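Local coordinates for protein Ras-3 from Cryphonectria parasitica (PDB 4KU4) that belongs to the Ras family of small P-loop proteins and binds guanosine-5'-diphosphate, at residues A[30-34]-A[35-39]; A[76-79]-A[80-83]; A[105-108]-A[109-112]; A[161-164]-A[165-168]; A[185-188]-A[189-193]. All coordinates share one frame; numbering follows the deposited sequence. Where two conformers were deposited one is given.

Interaction 1. Residues A[30-34]-A[35-39]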
loop_
_atom_site.group_PDB
_atom_site.type_symbol
_atom_site.label_atom_id
_atom_site.label_comp_id
_atom_site.label_asym_id
_atom_site.label_seq_id
_atom_site.Cartn_x
_atom_site.Cartn_y
_atom_site.Cartn_z
ATOM N N LEU A 30 2.158 8.569 3.344
ATOM C CA LEU A 30 0.992 8.159 2.564
ATOM C C LEU A 30 -0.228 7.957 3.458
ATOM O O LEU A 30 -1.321 8.413 3.142
ATOM C CB LEU A 30 1.288 6.870 1.791
ATOM C CG LEU A 30 2.127 7.001 0.524
ATOM C CD1 LEU A 30 2.645 5.631 0.110
ATOM C CD2 LEU A 30 1.319 7.625 -0.600
ATOM N N THR A 31 -0.030 7.265 4.578
ATOM C CA THR A 31 -1.129 6.910 5.466
ATOM C C THR A 31 -1.702 8.143 6.163
ATOM O O THR A 31 -2.908 8.264 6.323
ATOM C CB THR A 31 -0.687 5.893 6.536
ATOM O OG1 THR A 31 -0.030 4.775 5.919
ATOM C CG2 THR A 31 -1.886 5.381 7.304
ATOM N N VAL A 32 -0.823 9.038 6.599
ATOM C CA VAL A 32 -1.220 10.277 7.269
ATOM C C VAL A 32 -1.949 11.200 6.284
ATOM O O VAL A 32 -2.950 11.833 6.619
ATOM C CB VAL A 32 0.033 10.970 7.876
ATOM C CG1 VAL A 32 -0.283 12.377 8.315
ATOM C CG2 VAL A 32 0.578 10.148 9.035
ATOM N N ASN A 33 -1.466 11.238 5.052
ATOM C CA ASN A 33 -2.154 11.973 3.993
ATOM C C ASN A 33 -3.543 11.409 3.711
ATOM O O ASN A 33 -4.530 12.143 3.736
ATOM C CB ASN A 33 -1.303 12.026 2.717
ATOM C CG ASN A 33 -1.950 12.858 1.616
ATOM O OD1 ASN A 33 -2.675 12.333 0.753
ATOM N ND2 ASN A 33 -1.692 14.161 1.636
ATOM N N LEU A 34 -3.618 10.103 3.454
ATOM C CA LEU A 34 -4.874 9.449 3.165
ATOM C C LEU A 34 -5.925 9.707 4.237
ATOM O O LEU A 34 -7.071 9.987 3.917
ATOM C CB LEU A 34 -4.675 7.950 3.014
ATOM C CG LEU A 34 -5.965 7.155 2.856
ATOM C CD1 LEU A 34 -6.506 7.314 1.431
ATOM C CD2 LEU A 34 -5.700 5.703 3.189
ATOM N N THR A 35 -5.526 9.595 5.505
ATOM C CA THR A 35 -6.469 9.668 6.613
ATOM C C THR A 35 -6.759 11.084 7.099
ATOM O O THR A 35 -7.562 11.263 8.004
ATOM C CB THR A 35 -6.020 8.795 7.794
ATOM O OG1 THR A 35 -4.767 9.281 8.287
ATOM C CG2 THR A 35 -5.882 7.348 7.362
ATOM N N LYS A 36 -6.126 12.079 6.488
ATOM C CA LYS A 36 -6.408 13.478 6.808
ATOM C C LYS A 36 -6.075 13.774 8.266
ATOM O O LYS A 36 -6.787 14.511 8.950
ATOM C CB LYS A 36 -7.870 13.820 6.487
ATOM C CG LYS A 36 -8.324 13.423 5.076
ATOM C CD LYS A 36 -8.097 14.556 4.077
ATOM C CE LYS A 36 -8.337 14.084 2.645
ATOM N NZ LYS A 36 -9.679 13.436 2.506
ATOM N N HIS A 37 -4.975 13.192 8.734
ATOM C CA HIS A 37 -4.503 13.361 10.109
ATOM C C HIS A 37 -4.173 14.840 10.346
ATOM O O HIS A 37 -3.813 15.547 9.404
ATOM C CB HIS A 37 -3.258 12.485 10.310
ATOM C CG HIS A 37 -2.881 12.261 11.745
ATOM N ND1 HIS A 37 -2.216 13.205 12.496
ATOM C CD2 HIS A 37 -3.063 11.195 12.553
ATOM C CE1 HIS A 37 -2.015 12.732 13.711
ATOM N NE2 HIS A 37 -2.505 11.508 13.770
ATOM N N VAL A 38 -4.277 15.304 11.592
ATOM C CA VAL A 38 -4.166 16.747 11.900
ATOM C C VAL A 38 -2.834 17.399 11.560
ATOM O O VAL A 38 -2.787 18.554 11.130
ATOM C CB VAL A 38 -4.484 17.086 13.378
ATOM C CG1 VAL A 38 -5.973 17.240 13.574
ATOM C CG2 VAL A 38 -3.885 16.050 14.329
ATOM N N PHE A 39 -1.745 16.680 11.767
ATOM C CA PHE A 39 -0.456 17.215 11.357
ATOM C C PHE A 39 -0.021 16.435 10.130
ATOM O O PHE A 39 0.994 15.742 10.126
ATOM C CB PHE A 39 0.551 17.115 12.499
ATOM C CG PHE A 39 0.137 17.872 13.733
ATOM C CD1 PHE A 39 -0.006 19.249 13.696
ATOM C CD2 PHE A 39 -0.082 17.208 14.932
ATOM C CE1 PHE A 39 -0.381 19.960 14.826
ATOM C CE2 PHE A 39 -0.449 17.911 16.073
ATOM C CZ PHE A 39 -0.594 19.289 16.017
#

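Interaction 2. Residues A[76-79]-A[80-83]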
loop_
_atom_site.group_PDB
_atom_site.type_symbol
_atom_site.label_atom_id
_atom_site.label_comp_id
_atom_site.label_asym_id
_atom_site.label_seq_id
_atom_site.Cartn_x
_atom_site.Cartn_y
_atom_site.Cartn_z
ATOM N N GLY A 76 11.940 -10.054 9.706
ATOM C CA GLY A 76 11.194 -10.945 8.838
ATOM C C GLY A 76 9.995 -11.591 9.513
ATOM O O GLY A 76 8.908 -11.637 8.943
ATOM N N ALA A 77 10.193 -12.100 10.726
ATOM C CA ALA A 77 9.121 -12.781 11.447
ATOM C C ALA A 77 7.975 -11.835 11.796
ATOM O O ALA A 77 6.804 -12.196 11.669
ATOM C CB ALA A 77 9.662 -13.456 12.710
ATOM N N LEU A 78 8.307 -10.626 12.243
ATOM C CA LEU A 78 7.271 -9.639 12.547
ATOM C C LEU A 78 6.489 -9.286 11.278
ATOM O O LEU A 78 5.271 -9.136 11.311
ATOM C CB LEU A 78 7.872 -8.382 13.187
ATOM C CG LEU A 78 6.909 -7.275 13.648
ATOM C CD1 LEU A 78 5.873 -7.820 14.616
ATOM C CD2 LEU A 78 7.665 -6.107 14.280
ATOM N N ARG A 79 7.184 -9.174 10.152
ATOM C CA ARG A 79 6.504 -8.881 8.898
ATOM C C ARG A 79 5.445 -9.943 8.617
ATOM O O ARG A 79 4.368 -9.637 8.116
ATOM C CB ARG A 79 7.494 -8.783 7.739
ATOM C CG ARG A 79 6.894 -8.231 6.470
ATOM C CD ARG A 79 7.976 -7.923 5.456
ATOM N NE ARG A 79 9.168 -7.352 6.079
ATOM C CZ ARG A 79 10.332 -7.991 6.189
ATOM N NH1 ARG A 79 11.371 -7.403 6.775
ATOM N NH2 ARG A 79 10.461 -9.218 5.714
ATOM N N GLU A 80 5.747 -11.192 8.962
ATOM C CA GLU A 80 4.803 -12.286 8.759
ATOM C C GLU A 80 3.530 -12.128 9.599
ATOM O O GLU A 80 2.451 -12.533 9.178
ATOM C CB GLU A 80 5.458 -13.643 9.033
ATOM C CG GLU A 80 5.337 -14.614 7.868
ATOM C CD GLU A 80 5.301 -16.066 8.314
ATOM O OE1 GLU A 80 6.195 -16.473 9.085
ATOM O OE2 GLU A 80 4.382 -16.801 7.891
ATOM N N GLN A 81 3.645 -11.544 10.785
ATOM C CA GLN A 81 2.447 -11.302 11.589
ATOM C C GLN A 81 1.609 -10.209 10.927
ATOM O O GLN A 81 0.393 -10.335 10.813
ATOM C CB GLN A 81 2.805 -10.902 13.023
ATOM C CG GLN A 81 1.690 -11.157 14.029
ATOM C CD GLN A 81 2.235 -11.510 15.409
ATOM O OE1 GLN A 81 2.959 -10.724 16.018
ATOM N NE2 GLN A 81 1.896 -12.699 15.901
ATOM N N TRP A 82 2.276 -9.154 10.480
ATOM C CA TRP A 82 1.595 -8.067 9.786
ATOM C C TRP A 82 0.765 -8.623 8.623
ATOM O O TRP A 82 -0.357 -8.172 8.360
ATOM C CB TRP A 82 2.608 -7.046 9.264
ATOM C CG TRP A 82 3.458 -6.347 10.310
ATOM C CD1 TRP A 82 3.161 -6.156 11.626
ATOM C CD2 TRP A 82 4.733 -5.723 10.091
ATOM N NE1 TRP A 82 4.178 -5.457 12.243
ATOM C CE2 TRP A 82 5.151 -5.178 11.319
ATOM C CE3 TRP A 82 5.557 -5.572 8.971
ATOM C CZ2 TRP A 82 6.363 -4.496 11.462
ATOM C CZ3 TRP A 82 6.756 -4.894 9.113
ATOM C CH2 TRP A 82 7.148 -4.364 10.348
ATOM N N ILE A 83 1.310 -9.614 7.929
ATOM C CA ILE A 83 0.640 -10.179 6.760
ATOM C C ILE A 83 -0.555 -11.066 7.116
ATOM O O ILE A 83 -1.595 -11.018 6.457
ATOM C CB ILE A 83 1.648 -10.952 5.858
ATOM C CG1 ILE A 83 2.705 -9.981 5.320
ATOM C CG2 ILE A 83 0.940 -11.651 4.714
ATOM C CD1 ILE A 83 3.897 -10.650 4.645
#

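Interaction 3. Residues A[105-108]-A[109-112]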
loop_
_atom_site.group_PDB
_atom_site.type_symbol
_atom_site.label_atom_id
_atom_site.label_comp_id
_atom_site.label_asym_id
_atom_site.label_seq_id
_atom_site.Cartn_x
_atom_site.Cartn_y
_atom_site.Cartn_z
ATOM N N GLU A 105 9.533 -5.812 -4.708
ATOM C CA GLU A 105 9.325 -7.055 -5.450
ATOM C C GLU A 105 9.510 -8.267 -4.534
ATOM O O GLU A 105 8.689 -9.182 -4.530
ATOM C CB GLU A 105 10.304 -7.120 -6.616
ATOM C CG GLU A 105 10.156 -8.344 -7.500
ATOM C CD GLU A 105 11.087 -8.316 -8.698
ATOM O OE1 GLU A 105 11.965 -7.426 -8.775
ATOM O OE2 GLU A 105 10.935 -9.195 -9.574
ATOM N N ARG A 106 10.579 -8.261 -3.747
ATOM C CA ARG A 106 10.782 -9.302 -2.734
ATOM C C ARG A 106 9.636 -9.385 -1.717
ATOM O O ARG A 106 9.219 -10.477 -1.332
ATOM C CB ARG A 106 12.118 -9.096 -2.012
ATOM C CG ARG A 106 13.332 -9.177 -2.928
ATOM C CD ARG A 106 14.614 -9.309 -2.112
ATOM N NE ARG A 106 14.884 -8.113 -1.323
ATOM C CZ ARG A 106 15.665 -7.119 -1.722
ATOM N NH1 ARG A 106 16.264 -7.180 -2.900
ATOM N NH2 ARG A 106 15.857 -6.070 -0.932
ATOM N N LEU A 107 9.136 -8.229 -1.283
ATOM C CA LEU A 107 8.039 -8.164 -0.327
ATOM C C LEU A 107 6.759 -8.737 -0.904
ATOM O O LEU A 107 6.012 -9.420 -0.215
ATOM C CB LEU A 107 7.814 -6.721 0.132
ATOM C CG LEU A 107 8.943 -6.192 0.994
ATOM C CD1 LEU A 107 8.900 -4.674 1.102
ATOM C CD2 LEU A 107 8.838 -6.858 2.367
ATOM N N PHE A 108 6.497 -8.467 -2.173
ATOM C CA PHE A 108 5.346 -9.083 -2.821
ATOM C C PHE A 108 5.408 -10.615 -2.706
ATOM O O PHE A 108 4.417 -11.260 -2.371
ATOM C CB PHE A 108 5.255 -8.667 -4.293
ATOM C CG PHE A 108 4.162 -9.360 -5.037
ATOM C CD1 PHE A 108 2.879 -8.829 -5.065
ATOM C CD2 PHE A 108 4.403 -10.554 -5.688
ATOM C CE1 PHE A 108 1.862 -9.477 -5.737
ATOM C CE2 PHE A 108 3.398 -11.206 -6.368
ATOM C CZ PHE A 108 2.114 -10.665 -6.385
ATOM N N GLU A 109 6.573 -11.197 -2.968
ATOM C CA GLU A 109 6.698 -12.655 -2.872
ATOM C C GLU A 109 6.467 -13.146 -1.447
ATOM O O GLU A 109 5.828 -14.175 -1.266
ATOM C CB GLU A 109 8.049 -13.160 -3.402
ATOM C CG GLU A 109 7.953 -14.424 -4.248
ATOM C CD GLU A 109 8.177 -15.673 -3.429
ATOM O OE1 GLU A 109 8.155 -16.776 -4.013
ATOM O OE2 GLU A 109 8.385 -15.550 -2.203
ATOM N N GLU A 110 6.977 -12.418 -0.447
ATOM C CA GLU A 110 6.681 -12.743 0.945
ATOM C C GLU A 110 5.179 -12.761 1.187
ATOM O O GLU A 110 4.652 -13.665 1.836
ATOM C CB GLU A 110 7.333 -11.746 1.920
ATOM C CG GLU A 110 8.825 -11.915 2.167
ATOM C CD GLU A 110 9.307 -11.033 3.311
ATOM O OE1 GLU A 110 8.451 -10.558 4.086
ATOM O OE2 GLU A 110 10.530 -10.813 3.442
ATOM N N VAL A 111 4.478 -11.752 0.682
ATOM C CA VAL A 111 3.030 -11.696 0.895
ATOM C C VAL A 111 2.312 -12.913 0.308
ATOM O O VAL A 111 1.548 -13.593 1.001
ATOM C CB VAL A 111 2.418 -10.378 0.362
ATOM C CG1 VAL A 111 0.895 -10.475 0.301
ATOM C CG2 VAL A 111 2.852 -9.217 1.246
ATOM N N ILE A 112 2.566 -13.188 -0.969
ATOM C CA ILE A 112 1.954 -14.335 -1.634
ATOM C C ILE A 112 2.253 -15.666 -0.930
ATOM O O ILE A 112 1.341 -16.452 -0.679
ATOM C CB ILE A 112 2.380 -14.415 -3.107
ATOM C CG1 ILE A 112 1.664 -13.329 -3.906
ATOM C CG2 ILE A 112 2.057 -15.787 -3.681
ATOM C CD1 ILE A 112 0.180 -13.510 -3.955
#

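Interaction 4. Residues A[161-164]-A[165-168]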
loop_
_atom_site.group_PDB
_atom_site.type_symbol
_atom_site.label_atom_id
_atom_site.label_comp_id
_atom_site.label_asym_id
_atom_site.label_seq_id
_atom_site.Cartn_x
_atom_site.Cartn_y
_atom_site.Cartn_z
ATOM N N SER A 161 5.086 -0.401 -14.000
ATOM C CA SER A 161 3.846 -0.919 -14.545
ATOM C C SER A 161 4.009 -2.350 -15.037
ATOM O O SER A 161 3.129 -3.183 -14.813
ATOM C CB SER A 161 3.341 -0.037 -15.678
ATOM O OG SER A 161 2.108 -0.554 -16.134
ATOM N N SER A 162 5.131 -2.633 -15.701
ATOM C CA SER A 162 5.405 -3.990 -16.208
ATOM C C SER A 162 5.681 -5.025 -15.119
ATOM O O SER A 162 5.277 -6.174 -15.252
ATOM C CB SER A 162 6.535 -4.021 -17.253
ATOM O OG SER A 162 7.787 -3.607 -16.730
ATOM N N LEU A 163 6.362 -4.628 -14.052
ATOM C CA LEU A 163 6.540 -5.543 -12.930
ATOM C C LEU A 163 5.176 -5.924 -12.358
ATOM O O LEU A 163 4.854 -7.129 -12.213
ATOM C CB LEU A 163 7.412 -4.930 -11.834
ATOM C CG LEU A 163 7.640 -5.880 -10.651
ATOM C CD1 LEU A 163 8.342 -7.164 -11.101
ATOM C CD2 LEU A 163 8.441 -5.181 -9.586
ATOM N N ALA A 164 4.348 -4.920 -12.065
ATOM C CA ALA A 164 3.025 -5.217 -11.534
ATOM C C ALA A 164 2.212 -6.131 -12.448
ATOM O O ALA A 164 1.528 -7.025 -11.973
ATOM C CB ALA A 164 2.258 -3.943 -11.224
ATOM N N LYS A 165 2.298 -5.913 -13.755
ATOM C CA LYS A 165 1.608 -6.781 -14.699
ATOM C C LYS A 165 2.151 -8.206 -14.656
ATOM O O LYS A 165 1.395 -9.181 -14.681
ATOM C CB LYS A 165 1.674 -6.190 -16.101
ATOM C CG LYS A 165 0.646 -5.058 -16.307
ATOM C CD LYS A 165 -0.761 -5.626 -16.325
ATOM C CE LYS A 165 -1.827 -4.538 -16.445
ATOM N NZ LYS A 165 -1.749 -3.575 -15.308
ATOM N N LYS A 166 3.465 -8.326 -14.587
ATOM C CA LYS A 166 4.094 -9.634 -14.454
ATOM C C LYS A 166 3.588 -10.378 -13.210
ATOM O O LYS A 166 3.322 -11.575 -13.268
ATOM C CB LYS A 166 5.616 -9.478 -14.433
ATOM C CG LYS A 166 6.408 -10.695 -13.927
ATOM C CD LYS A 166 7.887 -10.357 -13.874
ATOM C CE LYS A 166 8.649 -11.315 -12.989
ATOM N NZ LYS A 166 8.791 -12.632 -13.646
ATOM N N LEU A 167 3.429 -9.660 -12.100
ATOM C CA LEU A 167 3.060 -10.278 -10.823
ATOM C C LEU A 167 1.547 -10.474 -10.634
ATOM O O LEU A 167 1.123 -11.241 -9.778
ATOM C CB LEU A 167 3.638 -9.471 -9.649
ATOM C CG LEU A 167 5.150 -9.211 -9.668
ATOM C CD1 LEU A 167 5.572 -8.305 -8.526
ATOM C CD2 LEU A 167 5.928 -10.516 -9.602
ATOM N N GLY A 168 0.745 -9.775 -11.430
ATOM C CA GLY A 168 -0.702 -9.814 -11.290
ATOM C C GLY A 168 -1.269 -8.797 -10.313
ATOM O O GLY A 168 -2.436 -8.878 -9.948
HETATM O O HOH W 1 0.156 -1.647 -14.389
#

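Interaction 5. Residues A[185-188]-A[189-193]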
loop_
_atom_site.group_PDB
_atom_site.type_symbol
_atom_site.label_atom_id
_atom_site.label_comp_id
_atom_site.label_asym_id
_atom_site.label_seq_id
_atom_site.Cartn_x
_atom_site.Cartn_y
_atom_site.Cartn_z
ATOM N N ALA A 185 -4.609 4.983 -4.925
ATOM C CA ALA A 185 -3.728 3.882 -4.563
ATOM C C ALA A 185 -4.370 2.979 -3.510
ATOM O O ALA A 185 -4.477 1.771 -3.713
ATOM C CB ALA A 185 -2.423 4.413 -4.072
ATOM N N PHE A 186 -4.782 3.561 -2.383
ATOM C CA PHE A 186 -5.410 2.785 -1.315
ATOM C C PHE A 186 -6.733 2.154 -1.740
ATOM O O PHE A 186 -7.005 0.997 -1.415
ATOM C CB PHE A 186 -5.657 3.646 -0.070
ATOM C CG PHE A 186 -4.421 3.927 0.735
ATOM C CD1 PHE A 186 -4.007 3.041 1.720
ATOM C CD2 PHE A 186 -3.688 5.092 0.540
ATOM C CE1 PHE A 186 -2.885 3.289 2.471
ATOM C CE2 PHE A 186 -2.559 5.344 1.304
ATOM C CZ PHE A 186 -2.157 4.434 2.268
ATOM N N PHE A 187 -7.575 2.916 -2.439
ATOM C CA PHE A 187 -8.875 2.382 -2.815
ATOM C C PHE A 187 -8.753 1.276 -3.870
ATOM O O PHE A 187 -9.661 0.468 -4.031
ATOM C CB PHE A 187 -9.798 3.487 -3.337
ATOM C CG PHE A 187 -10.121 4.551 -2.332
ATOM C CD1 PHE A 187 -9.714 4.449 -1.010
ATOM C CD2 PHE A 187 -10.846 5.661 -2.716
ATOM C CE1 PHE A 187 -10.022 5.439 -0.092
ATOM C CE2 PHE A 187 -11.158 6.655 -1.806
ATOM C CZ PHE A 187 -10.750 6.540 -0.490
ATOM N N SER A 188 -7.629 1.233 -4.575
ATOM C CA SER A 188 -7.464 0.267 -5.653
ATOM C C SER A 188 -7.615 -1.172 -5.177
ATOM O O SER A 188 -8.172 -2.007 -5.886
ATOM C CB SER A 188 -6.130 0.465 -6.396
ATOM O OG SER A 188 -5.011 0.097 -5.596
ATOM N N VAL A 189 -7.129 -1.468 -3.975
ATOM C CA VAL A 189 -7.183 -2.849 -3.512
ATOM C C VAL A 189 -8.568 -3.207 -2.998
ATOM O O VAL A 189 -8.991 -4.364 -3.072
ATOM C CB VAL A 189 -6.105 -3.152 -2.463
ATOM C CG1 VAL A 189 -4.744 -3.342 -3.153
ATOM C CG2 VAL A 189 -6.041 -2.064 -1.412
ATOM N N VAL A 190 -9.287 -2.215 -2.490
ATOM C CA VAL A 190 -10.682 -2.431 -2.128
ATOM C C VAL A 190 -11.506 -2.701 -3.387
ATOM O O VAL A 190 -12.326 -3.622 -3.418
ATOM C CB VAL A 190 -11.285 -1.213 -1.404
ATOM C CG1 VAL A 190 -12.801 -1.427 -1.194
ATOM C CG2 VAL A 190 -10.540 -0.954 -0.075
ATOM N N ARG A 191 -11.273 -1.888 -4.413
ATOM C CA ARG A 191 -11.956 -2.029 -5.694
ATOM C C ARG A 191 -11.689 -3.398 -6.298
ATOM O O ARG A 191 -12.596 -4.029 -6.842
ATOM C CB ARG A 191 -11.532 -0.920 -6.651
ATOM C CG ARG A 191 -12.145 0.425 -6.301
ATOM C CD ARG A 191 -11.672 1.555 -7.179
ATOM N NE ARG A 191 -12.416 2.774 -6.866
ATOM C CZ ARG A 191 -11.873 3.971 -6.685
ATOM N NH1 ARG A 191 -10.567 4.130 -6.792
ATOM N NH2 ARG A 191 -12.647 5.019 -6.390
ATOM N N ALA A 192 -10.449 -3.871 -6.178
ATOM C CA ALA A 192 -10.091 -5.178 -6.723
ATOM C C ALA A 192 -10.802 -6.312 -5.982
ATOM O O ALA A 192 -11.300 -7.255 -6.599
ATOM C CB ALA A 192 -8.577 -5.379 -6.684
ATOM N N ASP A 193 -10.851 -6.214 -4.658
ATOM C CA ASP A 193 -11.524 -7.213 -3.830
ATOM C C ASP A 193 -12.992 -7.329 -4.229
ATOM O O ASP A 193 -13.535 -8.425 -4.336
ATOM C CB ASP A 193 -11.398 -6.850 -2.347
ATOM C CG ASP A 193 -11.966 -7.913 -1.435
ATOM O OD1 ASP A 193 -11.934 -9.106 -1.814
ATOM O OD2 ASP A 193 -12.434 -7.557 -0.332
#

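Interaction 1. Residues A[30-34]-A[35-39]
Thr-35 and Val-32 carry this contact, a Schellman motif that ends helix 27-35, the helix that follows the probable P-loop of the Ras fold. Lys-36 is the residue that leaves the helix: its positive phi of 62° turns the chain so that amides beyond the last turn bond back into it. The amide of Lys-36 donates to Asn-33 O, from above the carbonyl plane, whereas His-37 N reaches Val-32 O at 3.2 Å in the plane of that carbonyl and nearly straight.

Thr-35 closes the turn with its own side chain. OG1 is held between the backbone N and the carbonyl carbon (chi1 62°), which folds the hydroxyl back over the preceding turn, where it donates to Thr-31 O at 2.9 Å. Thr-35 N reaches the same oxygen at 3.0 Å, and the two donors arrive from opposite faces of the carbonyl plane. Thr-31 OG1 has its own partner, Lys-27 O, one turn earlier.

The apolar half of the motif joins Val-32 to His-37, the C3 and C'' positions between which a Schellman motif characteristically makes its hydrophobic contact. Leu-34 adds little across the turn and packs instead on Ile-66 and on Val-182 and Phe-186 of helix 182-196, while its carbonyl oxygen accepts from Arg-53. The His-37 ring stacks on Tyr-43, farther along the same loop. Across the turn itself His-37 takes part through the root of its side chain, Val-32 CG1 lying 3.6 Å from His-37 CB.

Interaction 2. Residues A[76-79]-A[80-83]
Leu-78 O is gripped from the following turn by two amides: Trp-82 N at 3.1 Å, almost straight and nearly along the C=O axis, and Gln-81 N in a weak, strongly bent bond. Several bonds in the first turn of helix 77-84 are weak and shared. Ala-77 O likewise takes weak bonds from Glu-80 N and Gln-81 N, while Glu-80 N also reaches Gly-76 O at 3.2 Å. Farther along, Ile-83 N to Arg-79 O continues the i to i+4 series.

Trp-82 lays its indole back along the preceding turn. With CG beside the backbone N (chi1 -61°), one face of the ring comes over the backbone, and Leu-78 O and Arg-79 CA both stand above its rim, the latter 3.4 Å from CE3. Leu-78 meets the indole with its branched end: its CD2 methyl touches Trp-82 CZ2 at 3.5 Å, and CG sits near both NE1 and CZ2. Beside it, the methylenes of Arg-79 pack on the benzene part, CG lying 3.9 Å from Trp-82 CE3. The guanidinium is turned 67° from the indole plane, so the two planes are far from parallel.

The polar end of Arg-79 reaches out to another helix: NH2 forms a salt bridge with Glu-110 of helix 98-118. Arg-79 and Trp-82 also both touch Leu-20 of strand 15-20. The chemistry is thus divided within one arginine: its aliphatic stem packs against the tryptophan, while its charge is matched across the helix pair, probably helping to fix where the stem lies.

Interaction 3. Residues A[105-108]-A[109-112]
Phe-108 and Ile-112, one turn apart on helix 98-118, make the principal apolar contact. The ring and the isoleucine branch run alongside each other, with Ile-112 CG1 3.7 Å from Phe-108 CZ. The approach is an off-centre CH-pi contact, CG1 lying 4.0 Å from the centroid of the Phe-108 ring. Phe-108 CG is anti to the backbone N (chi1 175°), which lets the ring reach the next turn.

Backbone bonds supply the polar framework. Ile-112 N meets Phe-108 O at 3.0 Å with an N-H...O angle of 174°, and Val-111 N meets Leu-107 O at 2.9 Å; the bond from Glu-109 N to Glu-105 O is weak.

Among the charged groups, Glu-110 runs extended beside Leu-107, whose CD2 is 4.1 Å from Glu-110 OE1. The charge partner of this carboxylate, Arg-79, lies on helix 77-84, so the apolar stem and the acidic end of Glu-110 serve different neighbours.

The helix is packed on several sides: Leu-107 and Val-111 touch strand 88-94 and helix 77-84, while Phe-108 touches Leu-167 of helix 157-167.

Interaction 4. Residues A[161-164]-A[165-168]
Leu-163 and Leu-167 form the tight side of this contact, and Ser-161 and Lys-165 its solvent-facing side, in the last turns of helix 157-167 of a beta-alpha-beta unit. The leucines cross obliquely, with Leu-163 CG 3.8 Å from Leu-167 CD1. Each uses a different first torsion: Leu-163 has CG anti to its backbone N (chi1 -179°), which lets it reach the next turn, and Leu-167 places CG beside its own N (chi1 -54°), leaning back. The two branched ends therefore converge. Both continue onto helix 98-118, Leu-163 against Phe-101 and Glu-105, Leu-167 against Phe-108. Ala-164 touches Phe-171 of strand 170-173.

On the solvent side the link is indirect. Lys-165 is bent at its second and fourth torsions, and the curled chain brings NZ to a water that accepts from it at 2.9 Å. The same water is hydrogen-bonded to Ser-161 OG at 2.8 Å, bridging one turn of the helix. Ser-162 instead turns its hydroxyl to Glu-159 O, and Lys-166 extends away from the helix into an exposed position.

The backbone is regular until the end: Lys-166 N to Ser-162 O and Leu-167 N to Leu-163 O are both 2.9 Å. Gly-168, with a phi of 88°, is then the C-prime residue of a Schellman motif, in which Cys-169 N returns to Ala-164 O and Gly-168 N, weakly, to Lys-165 O; Gly-168 N also bonds weakly to Ala-164 O. Chemically, the contact is two-faced: apolar branches touch where the helix meets its neighbour, and on the more exposed side a water links the ammonium group to a serine hydroxyl.

Interaction 5. Residues A[185-188]-A[189-193]
The backbone bond from Arg-191 N to Phe-187 O, 2.9 Å and nearly straight, and that from Ala-192 N to Ser-188 O, 3.0 Å, carry helix 182-196 across this contact. One turn earlier the spacing is wider, with Ala-185 O standing 4.2 Å from Val-189 N, and there the hydroxyl of Ser-188 steps in, beside a weak bond from Ser-188 N. Its OG, folded between the backbone N and carbonyl carbon (chi1 70°), donates to Ala-185 O at 2.6 Å. Val-189 brings CG2 to 3.2 Å from Phe-186 O at the same widened turn.

Arg-191 runs extended back over Phe-187. The phenylalanine CB lies over one face of the guanidinium, 3.6 Å from Arg-191 NH1, while NH2 is at the edge of the ring; with the planes 77° apart, the groups do not stack. Phe-187 meets Cys-55, Ile-57 and Leu-64, and Val-189 touches Val-141, so the helix lies against the central sheet.

The chemistry implies two ways of settling polarity in a largely buried contact: a serine hydroxyl serves a carbonyl at an irregular turn, and an arginine passes over the phenylalanine's CB and is salt-bridged through NE to Asp-58.

All five contacts lie along helices or at their ends, yet their chemistry follows their place in the fold. Interaction 5 is the buried one, against the sheet; interactions 1, 3 and 4 are partly buried, and interaction 2 lies at the surface. Interactions 1 and 5 meet through apolar side chains, joining helices 27-35 and 182-196. The link between interactions 2 and 3 is mixed, charged as well as apolar, whereas 3 and 4 meet through packing, in part at the aromatic ring of the longer helix. Interactions 1 and 4 share the Schellman ending but stand about 28 Å apart between centres, on opposite sides of the chain's centre.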